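Local coordinates for protein endonuclease NucS (Thermococcus kodakarensis KOD1, PDB 5GKE) that acts as a mismatch restriction endonuclease that binds double-stranded DNA, and is predicted to cleave the single-stranded ends of branched DNA, at residues R36-Y41 with L49-R54; F64-S69 with E103-E108; I163-G168 with V177-R182. The protein carries 1 engineered substitution. One frame throughout, in Å; residues are numbered along the deposited sequence.

Contact 1: residues R36-Y41 with L49-R54. With nucleotides of chain D.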
loop_
_atom_site.group_PDB
_atom_site.type_symbol
_atom_site.label_atom_id
_atom_site.label_comp_id
_atom_site.label_asym_id
_atom_site.label_seq_id
_atom_site.Cartn_x
_atom_site.Cartn_y
_atom_site.Cartn_z
ATOM N N ARG A 36 -14.145 17.222 -14.044
ATOM C CA ARG A 36 -12.977 18.068 -13.982
ATOM C C ARG A 36 -12.935 18.640 -12.578
ATOM O O ARG A 36 -13.928 19.176 -12.084
ATOM C CB ARG A 36 -13.018 19.185 -15.022
ATOM C CG ARG A 36 -11.642 19.726 -15.350
ATOM C CD ARG A 36 -11.695 21.150 -15.850
ATOM N NE ARG A 36 -12.880 21.359 -16.666
ATOM C CZ ARG A 36 -13.714 22.381 -16.512
ATOM N NH1 ARG A 36 -13.478 23.299 -15.578
ATOM N NH2 ARG A 36 -14.779 22.485 -17.295
ATOM N N CYS A 37 -11.790 18.535 -11.921
ATOM C CA CYS A 37 -11.730 18.971 -10.535
ATOM C C CYS A 37 -10.364 19.462 -10.089
ATOM O O CYS A 37 -9.364 19.290 -10.782
ATOM C CB CYS A 37 -12.186 17.836 -9.618
ATOM S SG CYS A 37 -11.199 16.349 -9.718
ATOM N N LYS A 38 -10.365 20.119 -8.937
ATOM C CA LYS A 38 -9.164 20.422 -8.174
ATOM C C LYS A 38 -9.251 19.667 -6.841
ATOM O O LYS A 38 -10.352 19.439 -6.322
ATOM C CB LYS A 38 -9.033 21.928 -7.929
ATOM C CG LYS A 38 -8.800 22.792 -9.166
ATOM C CD LYS A 38 -8.950 24.248 -8.764
ATOM C CE LYS A 38 -8.514 25.217 -9.844
ATOM N NZ LYS A 38 -8.735 26.612 -9.361
ATOM N N VAL A 39 -8.114 19.270 -6.278
ATOM C CA VAL A 39 -8.148 18.532 -5.023
ATOM C C VAL A 39 -7.225 19.154 -3.974
ATOM O O VAL A 39 -6.045 19.415 -4.218
ATOM C CB VAL A 39 -7.776 17.049 -5.223
ATOM C CG1 VAL A 39 -7.940 16.280 -3.898
ATOM C CG2 VAL A 39 -8.658 16.424 -6.296
ATOM N N HIS A 40 -7.777 19.395 -2.797
ATOM C CA HIS A 40 -7.014 20.016 -1.726
ATOM C C HIS A 40 -7.030 19.037 -0.562
ATOM O O HIS A 40 -8.097 18.593 -0.141
ATOM C CB HIS A 40 -7.606 21.380 -1.361
ATOM C CG HIS A 40 -8.071 22.167 -2.550
ATOM N ND1 HIS A 40 -7.202 22.832 -3.387
ATOM C CD2 HIS A 40 -9.315 22.370 -3.055
ATOM C CE1 HIS A 40 -7.889 23.418 -4.355
ATOM N NE2 HIS A 40 -9.171 23.151 -4.177
ATOM N N TYR A 41 -5.849 18.640 -0.092
ATOM C CA TYR A 41 -5.769 17.666 0.998
ATOM C C TYR A 41 -4.930 18.200 2.168
ATOM O O TYR A 41 -3.830 18.712 1.984
ATOM C CB TYR A 41 -5.203 16.318 0.490
ATOM C CG TYR A 41 -4.626 15.480 1.605
ATOM C CD1 TYR A 41 -5.452 14.897 2.563
ATOM C CD2 TYR A 41 -3.250 15.311 1.729
ATOM C CE1 TYR A 41 -4.926 14.167 3.613
ATOM C CE2 TYR A 41 -2.709 14.581 2.770
ATOM C CZ TYR A 41 -3.546 14.015 3.716
ATOM O OH TYR A 41 -2.996 13.277 4.747
ATOM N N LEU A 49 -3.777 19.475 -6.017
ATOM C CA LEU A 49 -3.884 18.981 -7.376
ATOM C C LEU A 49 -4.720 19.957 -8.201
ATOM O O LEU A 49 -5.870 20.239 -7.850
ATOM C CB LEU A 49 -4.499 17.574 -7.381
ATOM C CG LEU A 49 -4.489 16.829 -8.710
ATOM C CD1 LEU A 49 -3.062 16.654 -9.197
ATOM C CD2 LEU A 49 -5.215 15.481 -8.596
ATOM N N GLY A 50 -4.146 20.476 -9.288
ATOM C CA GLY A 50 -4.862 21.396 -10.167
ATOM C C GLY A 50 -5.907 20.744 -11.072
ATOM O O GLY A 50 -6.062 19.512 -11.071
ATOM N N SER A 51 -6.605 21.577 -11.852
ATOM C CA SER A 51 -7.721 21.152 -12.712
ATOM C C SER A 51 -7.365 20.013 -13.638
ATOM O O SER A 51 -6.393 20.086 -14.382
ATOM C CB SER A 51 -8.233 22.314 -13.569
ATOM O OG SER A 51 -8.931 23.275 -12.802
ATOM N N GLY A 52 -8.185 18.973 -13.610
ATOM C CA GLY A 52 -7.960 17.798 -14.430
ATOM C C GLY A 52 -9.130 16.844 -14.290
ATOM O O GLY A 52 -9.901 16.914 -13.323
ATOM N N ASP A 53 -9.273 15.953 -15.261
ATOM C CA ASP A 53 -10.358 15.000 -15.225
ATOM C C ASP A 53 -9.970 13.790 -14.403
ATOM O O ASP A 53 -8.884 13.237 -14.581
ATOM C CB ASP A 53 -10.750 14.566 -16.636
ATOM C CG ASP A 53 -11.235 15.714 -17.482
ATOM O OD1 ASP A 53 -11.599 16.771 -16.917
ATOM O OD2 ASP A 53 -11.250 15.557 -18.713
ATOM N N ARG A 54 -10.867 13.368 -13.516
ATOM C CA ARG A 54 -10.625 12.189 -12.702
ATOM C C ARG A 54 -11.904 11.409 -12.454
ATOM O O ARG A 54 -13.011 11.926 -12.584
ATOM C CB ARG A 54 -9.985 12.575 -11.349
ATOM C CG ARG A 54 -8.561 13.081 -11.453
ATOM C CD ARG A 54 -8.485 14.583 -11.237
ATOM N NE ARG A 54 -7.253 15.147 -11.780
ATOM C CZ ARG A 54 -6.806 16.376 -11.527
ATOM N NH1 ARG A 54 -7.484 17.166 -10.704
ATOM N NH2 ARG A 54 -5.671 16.809 -12.081
ATOM P P DG D 8 2.412 9.644 0.620
ATOM O OP1 DG D 8 1.458 9.360 -0.484
ATOM O OP2 DG D 8 3.664 10.376 0.313
ATOM O "O5'" DG D 8 1.614 10.454 1.736
ATOM C "C5'" DG D 8 2.248 10.825 2.942
ATOM C "C4'" DG D 8 1.311 10.642 4.114
ATOM O "O4'" DG D 8 0.118 11.420 3.883
ATOM C "C3'" DG D 8 0.837 9.207 4.341
ATOM O "O3'" DG D 8 0.656 8.964 5.716
ATOM C "C2'" DG D 8 -0.489 9.154 3.597
ATOM C "C1'" DG D 8 -1.013 10.567 3.803
ATOM N N9 DG D 8 -1.846 11.011 2.697
ATOM C C8 DG D 8 -1.417 11.407 1.456
ATOM N N7 DG D 8 -2.386 11.733 0.654
ATOM C C5 DG D 8 -3.532 11.533 1.412
ATOM C C6 DG D 8 -4.886 11.721 1.069
ATOM O O6 DG D 8 -5.355 12.111 -0.008
ATOM N N1 DG D 8 -5.735 11.401 2.125
ATOM C C2 DG D 8 -5.324 10.953 3.361
ATOM N N2 DG D 8 -6.291 10.705 4.252
ATOM N N3 DG D 8 -4.053 10.771 3.695
ATOM C C4 DG D 8 -3.216 11.079 2.671
#
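Val39 and Leu49 form a hydrogen-bonded antiparallel pair: Val39 N to Leu49 O and Leu49 N to Val39 O are both 2.9 Å. Two residues earlier on the first strand, Cys37 pairs with Gly52 through Cys37 N to Gly52 O at 2.9 Å, and Gly52 N returns a more bent bond (137°) to Cys37 O. The register slips by one residue between these pairs, a beta bulge, and the chain turns a corner at Ser51. Gly50 O, beside the bulge, accepts two bonds from Arg54, which grips it end-on: NH1 at 2.8 Å and NH2 at 2.9 Å lie on opposite sides of the carbonyl plane. The guanidinium is sandwiched between Gly52 CA on one face and Leu49 CD2 on the other, and its NE makes a salt bridge with Asp122 of the second subunit. C5 of DG8 of chain D lies 3.3 Å above the plane of the Tyr41 ring, offset toward the rim, while Tyr41 OH bonds to Glu103 OE1 and Ala45 N. An alanine here would probably lose the ring's packing on the guanine and leave Glu103 OE1 and Ala45 N without their hydroxyl partner. Arg36 NH2 makes a salt bridge with Glu111, Ser51 OG bonds to Glu110, and Asp53 bonds through OD1 to Tyr113 OH and bridges through OD2 to Lys5 of the second subunit. The bulged hairpin is part of the sheet, with strand 103-109 along the other edge of strand 36-41 and the second subunit met through Asp53 and Arg54.

Contact 2: residues F64-S69 with E103-E108. With nucleotides of chain D.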
loop_
_atom_site.group_PDB
_atom_site.type_symbol
_atom_site.label_atom_id
_atom_site.label_comp_id
_atom_site.label_asym_id
_atom_site.label_seq_id
_atom_site.Cartn_x
_atom_site.Cartn_y
_atom_site.Cartn_z
ATOM N N PHE A 64 -12.854 6.926 0.108
ATOM C CA PHE A 64 -12.972 8.039 -0.804
ATOM C C PHE A 64 -11.766 7.930 -1.707
ATOM O O PHE A 64 -10.646 7.981 -1.205
ATOM C CB PHE A 64 -12.978 9.373 -0.037
ATOM C CG PHE A 64 -13.460 10.543 -0.847
ATOM C CD1 PHE A 64 -14.508 11.318 -0.404
ATOM C CD2 PHE A 64 -12.888 10.850 -2.062
ATOM C CE1 PHE A 64 -14.963 12.380 -1.156
ATOM C CE2 PHE A 64 -13.345 11.910 -2.817
ATOM C CZ PHE A 64 -14.379 12.673 -2.372
ATOM N N LEU A 65 -11.979 7.763 -3.016
ATOM C CA LEU A 65 -10.867 7.601 -3.963
ATOM C C LEU A 65 -10.947 8.573 -5.123
ATOM O O LEU A 65 -11.986 8.697 -5.768
ATOM C CB LEU A 65 -10.829 6.181 -4.526
ATOM C CG LEU A 65 -11.010 5.019 -3.556
ATOM C CD1 LEU A 65 -11.049 3.723 -4.322
ATOM C CD2 LEU A 65 -9.891 4.992 -2.552
ATOM N N ILE A 66 -9.850 9.266 -5.388
ATOM C CA ILE A 66 -9.708 10.040 -6.619
ATOM C C ILE A 66 -8.645 9.390 -7.529
ATOM O O ILE A 66 -7.478 9.236 -7.140
ATOM C CB ILE A 66 -9.314 11.506 -6.341
ATOM C CG1 ILE A 66 -10.395 12.228 -5.529
ATOM C CG2 ILE A 66 -9.066 12.245 -7.649
ATOM C CD1 ILE A 66 -10.177 12.204 -4.065
ATOM N N HIS A 67 -9.044 9.005 -8.737
ATOM C CA HIS A 67 -8.124 8.320 -9.648
ATOM C C HIS A 67 -7.853 9.134 -10.889
ATOM O O HIS A 67 -8.783 9.630 -11.530
ATOM C CB HIS A 67 -8.663 6.960 -10.069
ATOM C CG HIS A 67 -8.356 5.850 -9.115
ATOM N ND1 HIS A 67 -7.126 5.220 -9.079
ATOM C CD2 HIS A 67 -9.123 5.232 -8.192
ATOM C CE1 HIS A 67 -7.152 4.275 -8.160
ATOM N NE2 HIS A 67 -8.352 4.255 -7.604
ATOM N N GLN A 68 -6.573 9.275 -11.220
ATOM C CA GLN A 68 -6.183 9.808 -12.509
ATOM C C GLN A 68 -6.145 8.664 -13.513
ATOM O O GLN A 68 -6.396 7.515 -13.146
ATOM C CB GLN A 68 -4.848 10.506 -12.408
ATOM C CG GLN A 68 -4.886 11.592 -11.394
ATOM C CD GLN A 68 -3.581 12.338 -11.298
ATOM O OE1 GLN A 68 -2.578 11.802 -10.815
ATOM N NE2 GLN A 68 -3.585 13.588 -11.751
ATOM N N SER A 69 -5.838 8.959 -14.772
ATOM C CA SER A 69 -5.876 7.909 -15.798
ATOM C C SER A 69 -4.605 7.053 -15.776
ATOM O O SER A 69 -4.469 6.104 -16.539
ATOM C CB SER A 69 -6.085 8.515 -17.177
ATOM O OG SER A 69 -5.256 9.651 -17.326
ATOM N N GLU A 103 -8.070 14.847 9.315
ATOM C CA GLU A 103 -7.773 14.965 7.899
ATOM C C GLU A 103 -8.986 15.484 7.132
ATOM O O GLU A 103 -10.102 15.008 7.339
ATOM C CB GLU A 103 -7.342 13.613 7.335
ATOM C CG GLU A 103 -6.095 13.033 7.985
ATOM C CD GLU A 103 -5.478 11.911 7.171
ATOM O OE1 GLU A 103 -4.393 12.133 6.581
ATOM O OE2 GLU A 103 -6.077 10.809 7.131
ATOM N N THR A 104 -8.768 16.448 6.242
ATOM C CA THR A 104 -9.810 16.868 5.318
ATOM C C THR A 104 -9.347 16.714 3.875
ATOM O O THR A 104 -8.199 17.009 3.542
ATOM C CB THR A 104 -10.258 18.324 5.552
ATOM O OG1 THR A 104 -9.114 19.177 5.641
ATOM C CG2 THR A 104 -11.049 18.433 6.820
ATOM N N LEU A 105 -10.257 16.231 3.031
ATOM C CA LEU A 105 -10.006 16.075 1.610
ATOM C C LEU A 105 -11.013 16.900 0.810
ATOM O O LEU A 105 -12.163 16.575 0.774
ATOM C CB LEU A 105 -10.102 14.588 1.230
ATOM C CG LEU A 105 -9.793 14.221 -0.218
ATOM C CD1 LEU A 105 -8.440 14.792 -0.596
ATOM C CD2 LEU A 105 -9.807 12.716 -0.410
ATOM N N GLU A 106 -10.611 17.961 0.139
ATOM C CA GLU A 106 -11.628 18.735 -0.570
ATOM C C GLU A 106 -11.576 18.510 -2.069
ATOM O O GLU A 106 -10.525 18.703 -2.700
ATOM C CB GLU A 106 -11.480 20.224 -0.268
ATOM C CG GLU A 106 -12.046 20.630 1.068
ATOM C CD GLU A 106 -12.010 22.124 1.281
ATOM O OE1 GLU A 106 -11.146 22.791 0.670
ATOM O OE2 GLU A 106 -12.845 22.632 2.058
ATOM N N VAL A 107 -12.705 18.107 -2.651
ATOM C CA VAL A 107 -12.748 17.978 -4.105
ATOM C C VAL A 107 -13.701 18.992 -4.711
ATOM O O VAL A 107 -14.925 18.855 -4.614
ATOM C CB VAL A 107 -13.167 16.573 -4.557
ATOM C CG1 VAL A 107 -13.137 16.486 -6.074
ATOM C CG2 VAL A 107 -12.258 15.534 -3.959
ATOM N N GLU A 108 -13.119 19.997 -5.361
ATOM C CA GLU A 108 -13.881 21.033 -6.027
ATOM C C GLU A 108 -14.343 20.537 -7.387
ATOM O O GLU A 108 -13.523 20.275 -8.265
ATOM C CB GLU A 108 -13.036 22.292 -6.190
ATOM C CG GLU A 108 -13.826 23.489 -6.711
ATOM C CD GLU A 108 -12.947 24.674 -7.097
ATOM O OE1 GLU A 108 -11.769 24.725 -6.669
ATOM O OE2 GLU A 108 -13.443 25.555 -7.837
ATOM P P DG D 8 2.412 9.644 0.620
ATOM O OP1 DG D 8 1.458 9.360 -0.484
ATOM O OP2 DG D 8 3.664 10.376 0.313
ATOM O "O5'" DG D 8 1.614 10.454 1.736
ATOM C "C5'" DG D 8 2.248 10.825 2.942
ATOM C "C4'" DG D 8 1.311 10.642 4.114
ATOM O "O4'" DG D 8 0.118 11.420 3.883
ATOM C "C3'" DG D 8 0.837 9.207 4.341
ATOM O "O3'" DG D 8 0.656 8.964 5.716
ATOM C "C2'" DG D 8 -0.489 9.154 3.597
ATOM C "C1'" DG D 8 -1.013 10.567 3.803
ATOM N N9 DG D 8 -1.846 11.011 2.697
ATOM C C8 DG D 8 -1.417 11.407 1.456
ATOM N N7 DG D 8 -2.386 11.733 0.654
ATOM C C5 DG D 8 -3.532 11.533 1.412
ATOM C C6 DG D 8 -4.886 11.721 1.069
ATOM O O6 DG D 8 -5.355 12.111 -0.008
ATOM N N1 DG D 8 -5.735 11.401 2.125
ATOM C C2 DG D 8 -5.324 10.953 3.361
ATOM N N2 DG D 8 -6.291 10.705 4.252
ATOM N N3 DG D 8 -4.053 10.771 3.695
ATOM C C4 DG D 8 -3.216 11.079 2.671
#
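Phe64 and Ile66 face Leu105 and Val107 across two strands that do not pair, their axes 10.0 Å apart at closest approach and their directions 48° apart. Strands 64-67 and 103-108 belong to the curled antiparallel sheet of the PH-like N-terminal domain; here two parts of that sheet close on each other, and alternate side chains from each fill the space between. Ile66 and Leu105 reach toward each other tip to tip, CD1 of the isoleucine lying 3.7 Å from CD2 of the leucine. The same Ile66 CD1 lies 3.9 Å from Val107 CG2, as the two side chains slide past one another in opposite directions. Its chi2 of 93° is well away from a staggered value, and it carries the terminal methyl in between the two partners. Phe64 and the two opposing side chains cross obliquely. Its CD2 is 4.0 Å from Leu105 CD2, and its CZ is 3.9 Å from Val107 CG2. One methyl of each opposing residue, CD2 of Leu105 and CG2 of Val107, therefore serves both Phe64 and Ile66, and this small apolar cluster is purely van der Waals in character. Leu94 of strand 92-98 covers Phe64 and Val107, and Gln78 touches Phe64 and Leu105, while Val39 and Cys37 of strand 30-42 extend the core. The other methyl of Leu105, CD1, turns to the bound DNA and comes 4.1 Å from O6 of the guanine of DG8 of chain D. At the start of the strand, Glu103, whose carboxylate also makes salt bridges to Arg44 and Arg98, contacts that base: DG8 N2 donates to Glu103 OE2 at 2.9 Å, with an angle of 145° at the hydrogen.

Contact 3: residues I163-G168 with V177-R182. Engineered in segment 163-168: Ala165 (natural residue Asp). With MG (magnesium ion), chain E; nucleotides of chain C.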
loop_
_atom_site.group_PDB
_atom_site.type_symbol
_atom_site.label_atom_id
_atom_site.label_comp_id
_atom_site.label_asym_id
_atom_site.label_seq_id
_atom_site.Cartn_x
_atom_site.Cartn_y
_atom_site.Cartn_z
ATOM N N ILE A 163 7.617 -9.303 17.457
ATOM C CA ILE A 163 6.797 -10.494 17.301
ATOM C C ILE A 163 7.413 -11.401 16.252
ATOM O O ILE A 163 7.607 -10.995 15.103
ATOM C CB ILE A 163 5.354 -10.134 16.899
ATOM C CG1 ILE A 163 4.747 -9.207 17.949
ATOM C CG2 ILE A 163 4.527 -11.362 16.787
ATOM C CD1 ILE A 163 3.567 -8.444 17.470
ATOM N N VAL A 164 7.720 -12.621 16.687
ATOM C CA VAL A 164 8.431 -13.648 15.934
ATOM C C VAL A 164 7.454 -14.490 15.111
ATOM O O VAL A 164 6.349 -14.743 15.564
ATOM C CB VAL A 164 9.231 -14.543 16.917
ATOM C CG1 VAL A 164 9.674 -15.839 16.271
ATOM C CG2 VAL A 164 10.417 -13.779 17.434
ATOM N N ALA A 165 7.843 -14.919 13.911
ATOM C CA ALA A 165 6.920 -15.652 13.036
ATOM C C ALA A 165 6.680 -17.067 13.572
ATOM O O ALA A 165 5.556 -17.442 13.911
ATOM C CB ALA A 165 7.464 -15.708 11.591
ATOM N N VAL A 166 7.741 -17.857 13.614
ATOM C CA VAL A 166 7.685 -19.186 14.187
ATOM C C VAL A 166 8.846 -19.383 15.178
ATOM O O VAL A 166 9.991 -18.979 14.935
ATOM C CB VAL A 166 7.714 -20.257 13.086
ATOM C CG1 VAL A 166 7.813 -21.658 13.683
ATOM C CG2 VAL A 166 6.469 -20.123 12.204
ATOM N N LEU A 167 8.533 -19.972 16.321
ATOM C CA LEU A 167 9.540 -20.210 17.336
ATOM C C LEU A 167 9.513 -21.684 17.723
ATOM O O LEU A 167 8.443 -22.267 17.897
ATOM C CB LEU A 167 9.298 -19.304 18.538
ATOM C CG LEU A 167 10.392 -19.159 19.595
ATOM C CD1 LEU A 167 11.674 -18.643 18.993
ATOM C CD2 LEU A 167 9.904 -18.225 20.678
ATOM N N GLY A 168 10.690 -22.287 17.852
ATOM C CA GLY A 168 10.786 -23.712 18.108
ATOM C C GLY A 168 12.147 -24.158 18.605
ATOM O O GLY A 168 12.954 -23.341 19.081
ATOM N N VAL A 177 14.541 -19.413 15.888
ATOM C CA VAL A 177 13.678 -18.401 15.283
ATOM C C VAL A 177 13.562 -18.656 13.805
ATOM O O VAL A 177 14.582 -18.816 13.133
ATOM C CB VAL A 177 14.219 -16.979 15.415
ATOM C CG1 VAL A 177 13.081 -15.986 15.275
ATOM C CG2 VAL A 177 14.930 -16.798 16.704
ATOM N N LEU A 178 12.335 -18.693 13.297
ATOM C CA LEU A 178 12.118 -18.636 11.853
ATOM C C LEU A 178 11.581 -17.259 11.494
ATOM O O LEU A 178 10.686 -16.740 12.176
ATOM C CB LEU A 178 11.136 -19.697 11.381
ATOM C CG LEU A 178 11.382 -21.184 11.600
ATOM C CD1 LEU A 178 10.307 -21.950 10.829
ATOM C CD2 LEU A 178 12.785 -21.603 11.166
ATOM N N GLU A 179 12.159 -16.655 10.456
ATOM C CA GLU A 179 11.549 -15.502 9.802
ATOM C C GLU A 179 11.109 -15.916 8.394
ATOM O O GLU A 179 11.912 -16.415 7.609
ATOM C CB GLU A 179 12.512 -14.316 9.750
ATOM C CG GLU A 179 11.975 -13.107 8.966
ATOM C CD GLU A 179 10.726 -12.471 9.575
ATOM O OE1 GLU A 179 10.108 -11.616 8.903
ATOM O OE2 GLU A 179 10.364 -12.803 10.728
ATOM N N LEU A 180 9.824 -15.746 8.101
ATOM C CA LEU A 180 9.260 -16.177 6.823
ATOM C C LEU A 180 9.047 -14.994 5.902
ATOM O O LEU A 180 8.707 -13.895 6.362
ATOM C CB LEU A 180 7.927 -16.901 7.018
ATOM C CG LEU A 180 7.799 -17.871 8.188
ATOM C CD1 LEU A 180 6.383 -18.484 8.251
ATOM C CD2 LEU A 180 8.869 -18.949 8.094
ATOM N N LYS A 181 9.260 -15.226 4.608
ATOM C CA LYS A 181 8.860 -14.292 3.555
ATOM C C LYS A 181 8.280 -15.052 2.385
ATOM O O LYS A 181 8.916 -15.981 1.870
ATOM C CB LYS A 181 10.033 -13.440 3.073
ATOM C CG LYS A 181 10.576 -12.495 4.118
ATOM C CD LYS A 181 9.531 -11.497 4.586
ATOM C CE LYS A 181 10.030 -10.756 5.818
ATOM N NZ LYS A 181 8.968 -10.012 6.538
ATOM N N ARG A 182 7.091 -14.637 1.948
ATOM C CA ARG A 182 6.397 -15.276 0.823
ATOM C C ARG A 182 7.073 -14.948 -0.500
ATOM O O ARG A 182 6.825 -15.583 -1.511
ATOM C CB ARG A 182 4.914 -14.849 0.773
ATOM C CG ARG A 182 4.659 -13.367 0.486
ATOM C CD ARG A 182 3.186 -13.110 0.127
ATOM N NE ARG A 182 2.731 -14.124 -0.816
ATOM C CZ ARG A 182 3.001 -14.100 -2.117
ATOM N NH1 ARG A 182 3.681 -13.094 -2.639
ATOM N NH2 ARG A 182 2.582 -15.076 -2.893
HETATM MG MG MG E . 8.196 -11.526 10.313
ATOM P P DG C 9 3.322 -9.408 -2.709
ATOM O OP1 DG C 9 4.592 -9.294 -3.461
ATOM O OP2 DG C 9 3.133 -10.485 -1.718
ATOM O "O5'" DG C 9 3.064 -8.006 -1.999
ATOM C "C5'" DG C 9 3.256 -6.805 -2.726
ATOM C "C4'" DG C 9 1.997 -5.952 -2.713
ATOM O "O4'" DG C 9 1.716 -5.515 -1.362
ATOM C "C3'" DG C 9 2.075 -4.702 -3.587
ATOM O "O3'" DG C 9 1.206 -4.845 -4.706
ATOM C "C2'" DG C 9 1.628 -3.552 -2.688
ATOM C "C1'" DG C 9 1.766 -4.112 -1.280
ATOM N N9 DG C 9 2.985 -3.719 -0.572
ATOM C C8 DG C 9 3.992 -4.553 -0.131
ATOM N N7 DG C 9 4.944 -3.926 0.520
ATOM C C5 DG C 9 4.535 -2.593 0.520
ATOM C C6 DG C 9 5.161 -1.444 1.071
ATOM O O6 DG C 9 6.241 -1.366 1.696
ATOM N N1 DG C 9 4.416 -0.297 0.836
ATOM C C2 DG C 9 3.217 -0.257 0.159
ATOM N N2 DG C 9 2.644 0.953 0.043
ATOM N N3 DG C 9 2.619 -1.323 -0.364
ATOM C C4 DG C 9 3.331 -2.452 -0.151
ATOM P P DA C 5 7.560 -6.291 14.836
ATOM O OP1 DA C 5 8.327 -7.435 15.374
ATOM O OP2 DA C 5 8.185 -4.979 14.536
ATOM O "O5'" DA C 5 6.830 -6.823 13.519
ATOM C "C5'" DA C 5 6.175 -8.075 13.545
ATOM C "C4'" DA C 5 5.404 -8.295 12.264
ATOM O "O4'" DA C 5 4.293 -7.359 12.196
ATOM C "C3'" DA C 5 6.222 -8.092 10.984
ATOM O "O3'" DA C 5 5.970 -9.176 10.095
ATOM C "C2'" DA C 5 5.698 -6.757 10.449
ATOM C "C1'" DA C 5 4.257 -6.799 10.911
ATOM N N9 DA C 5 3.632 -5.484 10.960
ATOM C C8 DA C 5 4.181 -4.320 11.421
ATOM N N7 DA C 5 3.386 -3.280 11.313
ATOM C C5 DA C 5 2.240 -3.799 10.724
ATOM C C6 DA C 5 1.018 -3.211 10.333
ATOM N N6 DA C 5 0.734 -1.914 10.493
ATOM N N1 DA C 5 0.092 -4.011 9.773
ATOM C C2 DA C 5 0.370 -5.310 9.613
ATOM N N3 DA C 5 1.475 -5.978 9.938
ATOM C C4 DA C 5 2.380 -5.154 10.496
ATOM P P DC C 6 6.476 -9.180 8.564
ATOM O OP1 DC C 6 7.253 -10.426 8.376
ATOM O OP2 DC C 6 7.078 -7.892 8.164
ATOM O "O5'" DC C 6 5.109 -9.382 7.769
ATOM C "C5'" DC C 6 4.296 -10.502 8.082
ATOM C "C4'" DC C 6 2.992 -10.463 7.318
ATOM O "O4'" DC C 6 2.323 -9.201 7.552
ATOM C "C3'" DC C 6 3.121 -10.583 5.808
ATOM O "O3'" DC C 6 1.968 -11.238 5.310
ATOM C "C2'" DC C 6 3.175 -9.124 5.370
ATOM C "C1'" DC C 6 2.170 -8.508 6.329
ATOM N N1 DC C 6 2.368 -7.049 6.602
ATOM C C2 DC C 6 1.328 -6.153 6.342
ATOM O O2 DC C 6 0.276 -6.578 5.855
ATOM N N3 DC C 6 1.506 -4.838 6.619
ATOM C C4 DC C 6 2.665 -4.417 7.150
ATOM N N4 DC C 6 2.798 -3.109 7.406
ATOM C C5 DC C 6 3.734 -5.317 7.429
ATOM C C6 DC C 6 3.542 -6.612 7.149
#
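Ala165 CB lies 4.2 Å from OE2 of Glu179, the carboxylate that binds the magnesium ion. Glu179 holds the metal with both oxygens, OE1 at 2.4 Å and OE2 at 2.5 Å; OP1 of DC6 of chain C is a third ligand atom, at 2.4 Å, and Gln192 is the other protein residue of the site. The glutamate chain runs out with CG anti to the backbone N and then bends at chi2 (63°), its CD swinging round to bring the carboxylate back toward strand 163-168. Lys181 NZ makes a salt bridge with Glu179 OE1 at 3.1 Å, weak as a hydrogen bond, and lies close to the DC6 phosphate, at a distance short enough to be doubtful in detail. Position 165 is an engineered alanine in place of the natural aspartate, and it has no carboxylate to offer to the ion. Its CB rests against Leu178 O and Leu180 CG.

Behind this shell the hairpin sets the positions. Leu178 N bonds almost straight to Val166 O (2.9 Å, 174°), while the return bond from Val166 N to Leu178 O is weak. Val166 and Leu178 lie side by side, pointing the same way, with CG1 against CD1; Val164 crosses Val177 at about a right angle. Ile163 N reaches OP1 of DA5 of chain C at 2.9 Å, binding the preceding phosphate. Outward again, Leu180 packs on Ala136 and Ile139 of helix 132-141, and Val164 on Tyr196 of helix 187-204. An acidic position at the corner of the first strand (aspartate in the natural protein, alanine here) and Glu-X-Lys on the next, around a metal and a phosphate, are characteristic of the PD-(D/E)XK nuclease active site.

All three contacts are buried, but they serve two separate domains. Contacts 1 and 2 lie together in the PH-like domain, their centres 8 Å apart, within one curled sheet: contact 1 is an edge-to-edge strand pairing rich in backbone bonds, contact 2 a face-to-face apolar filling between strands that do not pair. They meet where Tyr41 packs on the guanine and Glu103 bonds its N2. Contact 3 sits in the nuclease domain, its centre about 45 Å from that of contact 1 and about 39 Å from that of contact 2; there hairpin pairing supports metal and phosphate binding, where the N-terminal domain meets a base. All three touch the second subunit, contact 3 through Arg182.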